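Local coordinates for HD domain protein (PDB 4LRL), which probably hydrolyses deoxyribonucleoside triphosphates to the deoxynucleoside and triphosphate, as a metal-dependent HD-domain enzyme under allosteric control by bound nucleotides, at residues I101-I104 with F105-Y109; W119-D122 with E123-I126; I171-R174 with V175-F179. One frame throughout, in Å; residues are numbered along the deposited sequence.

Interaction 1. Residues I101-I104 with F105-Y109; sequences ICEI and FQRNY
Ile101 and Phe105 meet one turn apart on the last turns of helix 87-108. Their side chains lie side by side and point the same way. The CG2 methyl of Ile101 sits over the centre of one face of the Phe105 ring, 3.7 Å from the ring centroid and 14° off its normal. This is a CH-pi contact. Ile101 CG2 is anti to its own backbone N (chi1 -59° for CG1), and this branch therefore leans along the helix toward the ring.

The charged contact is on another side of the helix. Glu103 and Arg107 form an i to i+4 salt bridge, with Arg107 NH1 3.3 Å from Glu103 OE2. The carboxylate oxygen is approached on its anti side. It lies close to the guanidinium plane. A single NH1 to OE2 bond joins them, and the two flat groups are turned 65° apart.

The backbone bonds are those of an alpha helix. Phe105 N donates to Ile101 O at 2.8 Å, Gln106 N to Cys102 O, and Arg107 N to Glu103 O. The next bond, from Asn108 N to Ile104 O at 3.1 Å, is weak; Tyr109 N still donates to Phe105 O at 2.9 Å. Asn108 ND2 also donates to Ile104 O, at 3.2 Å, in the carbonyl plane and on a lone pair. One residue therefore supplies two donors to one carbonyl of the final turn. Tyr109 is the first residue to leave helical angles.

The apolar side faces several elements. Ile101 and Phe105 pack on Ile235 of strand 235-238 and on Met199 of helix 194-200. Leu232 of helix 228-234 touches Ile101 and Ile104.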
loop_
_atom_site.group_PDB
_atom_site.type_symbol
_atom_site.label_atom_id
_atom_site.label_comp_id
_atom_site.label_asym_id
_atom_site.label_seq_id
_atom_site.Cartn_x
_atom_site.Cartn_y
_atom_site.Cartn_z
ATOM N N ILE C 101 22.300 -6.326 4.894
ATOM C CA ILE C 101 23.347 -5.341 5.205
ATOM C C ILE C 101 24.752 -5.899 4.968
ATOM O O ILE C 101 25.581 -5.237 4.351
ATOM C CB ILE C 101 23.222 -4.782 6.661
ATOM C CG1 ILE C 101 21.859 -4.116 6.840
ATOM C CG2 ILE C 101 24.351 -3.789 6.968
ATOM C CD1 ILE C 101 21.552 -3.638 8.247
ATOM N N CYS C 102 24.999 -7.117 5.462
ATOM C CA CYS C 102 26.268 -7.807 5.277
ATOM C C CYS C 102 26.578 -8.011 3.799
ATOM O O CYS C 102 27.722 -7.866 3.370
ATOM C CB CYS C 102 26.245 -9.156 5.985
ATOM S SG CYS C 102 26.291 -9.060 7.779
ATOM N N GLU C 103 25.542 -8.345 3.038
ATOM C CA GLU C 103 25.639 -8.549 1.602
ATOM C C GLU C 103 26.088 -7.258 0.907
ATOM O O GLU C 103 27.032 -7.269 0.117
ATOM C CB GLU C 103 24.284 -9.026 1.064
ATOM C CG GLU C 103 24.310 -9.526 -0.359
ATOM C CD GLU C 103 24.859 -10.941 -0.506
ATOM O OE1 GLU C 103 24.745 -11.747 0.440
ATOM O OE2 GLU C 103 25.394 -11.253 -1.589
ATOM N N ILE C 104 25.418 -6.155 1.233
ATOM C CA ILE C 104 25.758 -4.826 0.719
ATOM C C ILE C 104 27.165 -4.404 1.164
ATOM O O ILE C 104 27.951 -3.891 0.367
ATOM C CB ILE C 104 24.690 -3.784 1.163
ATOM C CG1 ILE C 104 23.376 -4.018 0.407
ATOM C CG2 ILE C 104 25.165 -2.357 0.942
ATOM C CD1 ILE C 104 22.135 -3.452 1.109
ATOM N N PHE C 105 27.472 -4.642 2.436
ATOM C CA PHE C 105 28.773 -4.303 3.010
ATOM C C PHE C 105 29.879 -5.042 2.282
ATOM O O PHE C 105 30.931 -4.463 1.985
ATOM C CB PHE C 105 28.811 -4.663 4.497
ATOM C CG PHE C 105 28.289 -3.581 5.415
ATOM C CD1 PHE C 105 28.593 -3.615 6.777
ATOM C CD2 PHE C 105 27.513 -2.524 4.927
ATOM C CE1 PHE C 105 28.125 -2.629 7.648
ATOM C CE2 PHE C 105 27.037 -1.529 5.787
ATOM C CZ PHE C 105 27.348 -1.582 7.156
ATOM N N GLN C 106 29.640 -6.321 1.989
ATOM C CA GLN C 106 30.665 -7.151 1.365
ATOM C C GLN C 106 30.936 -6.745 -0.079
ATOM O O GLN C 106 32.095 -6.639 -0.480
ATOM C CB GLN C 106 30.344 -8.651 1.490
ATOM C CG GLN C 106 31.290 -9.609 0.726
ATOM C CD GLN C 106 32.789 -9.370 0.984
ATOM O OE1 GLN C 106 33.192 -8.844 2.027
ATOM N NE2 GLN C 106 33.620 -9.767 0.021
ATOM N N ARG C 107 29.887 -6.478 -0.851
ATOM C CA ARG C 107 30.104 -6.179 -2.272
ATOM C C ARG C 107 30.476 -4.720 -2.606
ATOM O O ARG C 107 30.935 -4.442 -3.709
ATOM C CB ARG C 107 28.959 -6.716 -3.152
ATOM C CG ARG C 107 27.829 -5.752 -3.439
ATOM C CD ARG C 107 26.840 -6.361 -4.438
ATOM N NE ARG C 107 26.123 -7.520 -3.891
ATOM C CZ ARG C 107 24.797 -7.653 -3.861
ATOM N NH1 ARG C 107 24.259 -8.753 -3.349
ATOM N NH2 ARG C 107 24.002 -6.702 -4.349
ATOM N N ASN C 108 30.301 -3.805 -1.656
ATOM C CA ASN C 108 30.579 -2.388 -1.906
ATOM C C ASN C 108 31.626 -1.780 -0.973
ATOM O O ASN C 108 32.320 -0.828 -1.341
ATOM C CB ASN C 108 29.289 -1.563 -1.851
ATOM C CG ASN C 108 28.285 -1.969 -2.913
ATOM O OD1 ASN C 108 28.486 -1.742 -4.104
ATOM N ND2 ASN C 108 27.198 -2.575 -2.481
ATOM N N TYR C 109 31.739 -2.328 0.233
ATOM C CA TYR C 109 32.612 -1.739 1.245
ATOM C C TYR C 109 33.481 -2.764 1.963
ATOM O O TYR C 109 33.682 -2.667 3.172
ATOM C CB TYR C 109 31.782 -0.962 2.270
ATOM C CG TYR C 109 30.751 -0.043 1.670
ATOM C CD1 TYR C 109 29.402 -0.374 1.702
ATOM C CD2 TYR C 109 31.123 1.157 1.067
ATOM C CE1 TYR C 109 28.439 0.463 1.149
ATOM C CE2 TYR C 109 30.172 1.999 0.504
ATOM C CZ TYR C 109 28.829 1.640 0.550
ATOM O OH TYR C 109 27.885 2.471 0.007
#

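Interaction 2. Residues W119-D122 with E123-I126; sequences WNDD and ERLI
Asp121 OD2 is gripped from two directions, by Arg124 NE and by Trp119 NE1. The segment is the entry into helix 124-133 of the HD domain, and it opens with an Asx turn: Asn120 OD1 accepts from Asp122 N at 3.0 Å, with the donor well above the amide plane.

Arg124 NE lies 2.9 Å from Asp121 OD2 and uses the syn lone pair of that oxygen. The hydrogen bond is clearly bent. Arg124 NH1 adds a weak bond to the same oxygen. The carboxylate and guanidinium planes are 81° apart, and Asp121 OD1 lies over one guanidinium face. The pair is thus not a coplanar bidentate bridge. The bend of the Arg124 chain at chi3 (-57°) turns NE back to the syn side of Asp121 OD2. Trp119 NE1 comes from the anti side, and Asp121 OD2 lies almost in the indole plane. Its bond is nearly straight, at 171°. Two donors on different sides of one oxygen should hold the carboxylate in place and probably favour its charged form.

Two backbone bonds carry the chain into the helix. Glu123 N donates to Asn120 O at 2.8 Å, and Arg124 N to Asp121 O at 3.1 Å. Trp119 CH2 lies 3.9 Å from Glu123 CB. The Glu123 carboxylate turns to Asn193 and Tyr191, which bond OE1 and OE2. Around the turn, Trp119 packs on Cys102 of helix 87-108 and on Met199 of helix 194-200.

Water 1 bridges Asp122 O to the helix: it donates to Asp122 O at 2.7 Å and accepts from Ile126 N at 3.0 Å.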
loop_
_atom_site.group_PDB
_atom_site.type_symbol
_atom_site.label_atom_id
_atom_site.label_comp_id
_atom_site.label_asym_id
_atom_site.label_seq_id
_atom_site.Cartn_x
_atom_site.Cartn_y
_atom_site.Cartn_z
ATOM N N TRP C 119 34.448 -3.542 5.685
ATOM C CA TRP C 119 33.771 -4.680 6.288
ATOM C C TRP C 119 34.539 -5.965 6.029
ATOM O O TRP C 119 34.964 -6.230 4.911
ATOM C CB TRP C 119 32.343 -4.793 5.748
ATOM C CG TRP C 119 31.683 -6.113 6.018
ATOM C CD1 TRP C 119 31.554 -7.151 5.147
ATOM C CD2 TRP C 119 31.087 -6.541 7.244
ATOM N NE1 TRP C 119 30.898 -8.196 5.746
ATOM C CE2 TRP C 119 30.601 -7.851 7.037
ATOM C CE3 TRP C 119 30.905 -5.943 8.500
ATOM C CZ2 TRP C 119 29.937 -8.577 8.038
ATOM C CZ3 TRP C 119 30.250 -6.666 9.497
ATOM C CH2 TRP C 119 29.777 -7.972 9.258
ATOM N N ASN C 120 34.714 -6.756 7.079
ATOM C CA ASN C 120 35.416 -8.027 6.986
ATOM C C ASN C 120 34.431 -9.194 7.004
ATOM O O ASN C 120 33.918 -9.565 8.061
ATOM C CB ASN C 120 36.423 -8.142 8.130
ATOM C CG ASN C 120 37.087 -9.501 8.193
ATOM O OD1 ASN C 120 36.917 -10.341 7.305
ATOM N ND2 ASN C 120 37.851 -9.727 9.255
ATOM N N ASP C 121 34.189 -9.785 5.834
ATOM C CA ASP C 121 33.135 -10.787 5.680
ATOM C C ASP C 121 33.360 -12.087 6.469
ATOM O O ASP C 121 32.459 -12.935 6.542
ATOM C CB ASP C 121 32.830 -11.069 4.207
ATOM C CG ASP C 121 31.398 -11.545 3.991
ATOM O OD1 ASP C 121 31.207 -12.513 3.226
ATOM O OD2 ASP C 121 30.459 -10.964 4.584
ATOM N N ASP C 122 34.537 -12.234 7.084
ATOM C CA ASP C 122 34.740 -13.297 8.081
ATOM C C ASP C 122 33.784 -13.139 9.275
ATOM O O ASP C 122 33.477 -14.115 9.959
ATOM C CB ASP C 122 36.198 -13.353 8.566
ATOM C CG ASP C 122 37.133 -14.026 7.559
ATOM O OD1 ASP C 122 38.369 -13.816 7.657
ATOM O OD2 ASP C 122 36.637 -14.766 6.672
ATOM N N GLU C 123 33.309 -11.915 9.498
ATOM C CA GLU C 123 32.374 -11.609 10.585
ATOM C C GLU C 123 30.921 -11.951 10.268
ATOM O O GLU C 123 30.069 -11.879 11.148
ATOM C CB GLU C 123 32.467 -10.131 10.978
ATOM C CG GLU C 123 33.872 -9.634 11.310
ATOM C CD GLU C 123 34.300 -9.910 12.748
ATOM O OE1 GLU C 123 35.063 -9.095 13.299
ATOM O OE2 GLU C 123 33.880 -10.934 13.329
ATOM N N ARG C 124 30.629 -12.320 9.023
ATOM C CA ARG C 124 29.244 -12.547 8.609
ATOM C C ARG C 124 28.485 -13.553 9.487
ATOM O O ARG C 124 27.396 -13.246 10.004
ATOM C CB ARG C 124 29.146 -12.959 7.130
ATOM C CG ARG C 124 27.711 -13.324 6.717
ATOM C CD ARG C 124 27.534 -13.538 5.232
ATOM N NE ARG C 124 27.932 -12.364 4.466
ATOM C CZ ARG C 124 27.608 -12.140 3.196
ATOM N NH1 ARG C 124 28.041 -11.044 2.598
ATOM N NH2 ARG C 124 26.852 -12.998 2.527
ATOM N N LEU C 125 29.057 -14.744 9.650
ATOM C CA LEU C 125 28.361 -15.835 10.338
ATOM C C LEU C 125 28.020 -15.518 11.794
ATOM O O LEU C 125 26.897 -15.755 12.224
ATOM C CB LEU C 125 29.125 -17.154 10.222
ATOM C CG LEU C 125 28.479 -18.363 10.912
ATOM C CD1 LEU C 125 27.005 -18.581 10.486
ATOM C CD2 LEU C 125 29.317 -19.612 10.676
ATOM N N ILE C 126 28.981 -14.978 12.537
ATOM C CA ILE C 126 28.736 -14.545 13.912
ATOM C C ILE C 126 27.682 -13.430 13.994
ATOM O O ILE C 126 26.901 -13.376 14.947
ATOM C CB ILE C 126 30.055 -14.117 14.640
ATOM C CG1 ILE C 126 29.777 -13.824 16.122
ATOM C CG2 ILE C 126 30.711 -12.922 13.957
ATOM C CD1 ILE C 126 30.985 -13.349 16.912
HETATM O O HOH W 1 31.851 -15.221 11.737
HETATM O O HOH W 2 31.307 -15.668 8.028
#

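Interaction 3. Residues I171-R174 with V175-F179; sequences ILNR and VSADF
Leu172 O collects two weak backbone bonds at the end of helix 167-175. Val175 N is 3.0 Å and Ser176 N 3.4 Å from Leu172 O. Val175 N also makes a weak bond to Ile171 O, so this one N-H is shared between two carbonyls as the helix ends. The CB of Phe179 lies 3.3 Å from Leu172 O as well, which places that carbonyl against the start of the next helix.

Beyond the helix the chain makes a type I turn from Ser176 to Phe179. Phe179 N donates to Ser176 O at 2.9 Å and closes the turn. Ser176 OG donates to Asp178 OD2 at 2.7 Å, nearly along the C-O axis of the carboxylate. Asp178 OD1 is held by a salt bridge to Lys182, so both oxygens of this carboxylate have partners.

The apolar part is made by Leu172 and Phe179, whose side chains cross at about a right angle. Leu172 CD2 touches Phe179 CE2 at 3.8 Å. Phe179 CG is anti to the backbone N (chi1 -159°), which turns the ring back toward the helix. There the CG1 methyl of Val175 lies over the centre of one ring face. Cys129 of helix 124-133 touches both Leu172 and Phe179.

This is a short connection, closed by a type I beta turn, between two helices of the mainly helical HD domain, 167-175 and 179-187.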
loop_
_atom_site.group_PDB
_atom_site.type_symbol
_atom_site.label_atom_id
_atom_site.label_comp_id
_atom_site.label_asym_id
_atom_site.label_seq_id
_atom_site.Cartn_x
_atom_site.Cartn_y
_atom_site.Cartn_z
ATOM N N ILE C 171 24.910 -26.334 18.631
ATOM C CA ILE C 171 25.086 -25.891 17.254
ATOM C C ILE C 171 26.261 -24.907 17.158
ATOM O O ILE C 171 27.147 -25.050 16.313
ATOM C CB ILE C 171 23.780 -25.258 16.715
ATOM C CG1 ILE C 171 22.701 -26.344 16.565
ATOM C CG2 ILE C 171 24.020 -24.523 15.382
ATOM C CD1 ILE C 171 21.269 -25.821 16.596
ATOM N N LEU C 172 26.257 -23.918 18.043
ATOM C CA LEU C 172 27.269 -22.883 18.052
ATOM C C LEU C 172 28.656 -23.416 18.416
ATOM O O LEU C 172 29.648 -23.055 17.790
ATOM C CB LEU C 172 26.849 -21.746 18.991
ATOM C CG LEU C 172 25.587 -20.951 18.620
ATOM C CD1 LEU C 172 25.263 -19.958 19.724
ATOM C CD2 LEU C 172 25.695 -20.236 17.264
ATOM N N ASN C 173 28.711 -24.278 19.424
ATOM C CA ASN C 173 29.964 -24.886 19.872
ATOM C C ASN C 173 30.515 -25.865 18.829
ATOM O O ASN C 173 31.715 -26.095 18.757
ATOM C CB ASN C 173 29.750 -25.569 21.223
ATOM C CG ASN C 173 30.980 -26.289 21.726
ATOM O OD1 ASN C 173 31.938 -25.673 22.198
ATOM N ND2 ASN C 173 30.949 -27.609 21.648
ATOM N N ARG C 174 29.621 -26.416 18.015
ATOM C CA ARG C 174 29.994 -27.223 16.865
ATOM C C ARG C 174 30.646 -26.364 15.774
ATOM O O ARG C 174 31.448 -26.873 14.990
ATOM C CB ARG C 174 28.767 -27.957 16.323
ATOM C CG ARG C 174 29.048 -29.024 15.291
ATOM C CD ARG C 174 27.752 -29.586 14.745
ATOM N NE ARG C 174 27.950 -30.271 13.469
ATOM C CZ ARG C 174 26.958 -30.711 12.695
ATOM N NH1 ARG C 174 25.694 -30.544 13.066
ATOM N NH2 ARG C 174 27.233 -31.322 11.550
ATOM N N VAL C 175 30.318 -25.072 15.723
ATOM C CA VAL C 175 31.038 -24.148 14.833
ATOM C C VAL C 175 32.511 -24.125 15.240
ATOM O O VAL C 175 33.399 -24.403 14.430
ATOM C CB VAL C 175 30.463 -22.705 14.870
ATOM C CG1 VAL C 175 31.315 -21.759 14.018
ATOM C CG2 VAL C 175 29.002 -22.675 14.415
ATOM N N SER C 176 32.748 -23.785 16.506
ATOM C CA SER C 176 34.054 -23.914 17.153
ATOM C C SER C 176 33.873 -23.717 18.659
ATOM O O SER C 176 32.920 -23.056 19.096
ATOM C CB SER C 176 35.065 -22.908 16.591
ATOM O OG SER C 176 34.667 -21.572 16.830
ATOM N N ALA C 177 34.785 -24.293 19.440
ATOM C CA ALA C 177 34.719 -24.248 20.909
ATOM C C ALA C 177 34.397 -22.862 21.493
ATOM O O ALA C 177 33.602 -22.750 22.426
ATOM C CB ALA C 177 36.014 -24.802 21.516
ATOM N N ASP C 178 35.007 -21.825 20.921
ATOM C CA ASP C 178 34.926 -20.452 21.428
ATOM C C ASP C 178 33.771 -19.651 20.828
ATOM O O ASP C 178 33.511 -18.517 21.240
ATOM C CB ASP C 178 36.237 -19.724 21.126
ATOM C CG ASP C 178 36.575 -19.719 19.638
ATOM O OD1 ASP C 178 37.248 -18.772 19.181
ATOM O OD2 ASP C 178 36.170 -20.659 18.918
ATOM N N PHE C 179 33.083 -20.238 19.853
ATOM C CA PHE C 179 32.031 -19.528 19.126
ATOM C C PHE C 179 30.844 -19.082 19.989
ATOM O O PHE C 179 30.360 -17.959 19.819
ATOM C CB PHE C 179 31.555 -20.337 17.916
ATOM C CG PHE C 179 30.869 -19.510 16.873
ATOM C CD1 PHE C 179 31.585 -18.585 16.120
ATOM C CD2 PHE C 179 29.510 -19.662 16.635
ATOM C CE1 PHE C 179 30.951 -17.815 15.150
ATOM C CE2 PHE C 179 28.867 -18.906 15.668
ATOM C CZ PHE C 179 29.583 -17.975 14.924
#

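Overall arrangement
The three contacts follow one another along the chain, all in the HD domain. Interactions 1 and 2 touch directly, with centres about 10 Å apart. Tyr109 O is 2.8 Å from Trp119 N, a probable hydrogen bond. Glu103 OE1 also reaches Arg124 NH2 in a long, weak ion pair, so Arg124 lies between Asp121 of interaction 2 and Glu103 of interaction 1. Interaction 2 meets interaction 3 through packing, with Ile126 CA 3.7 Å from Phe179 CZ. Interactions 1 and 3 do not touch; their nearest atoms are about 12 Å apart. The side chain of Ile101 is about 13 Å from the bound nickel, and that of Ile171 about 12 Å from a bound dGTP.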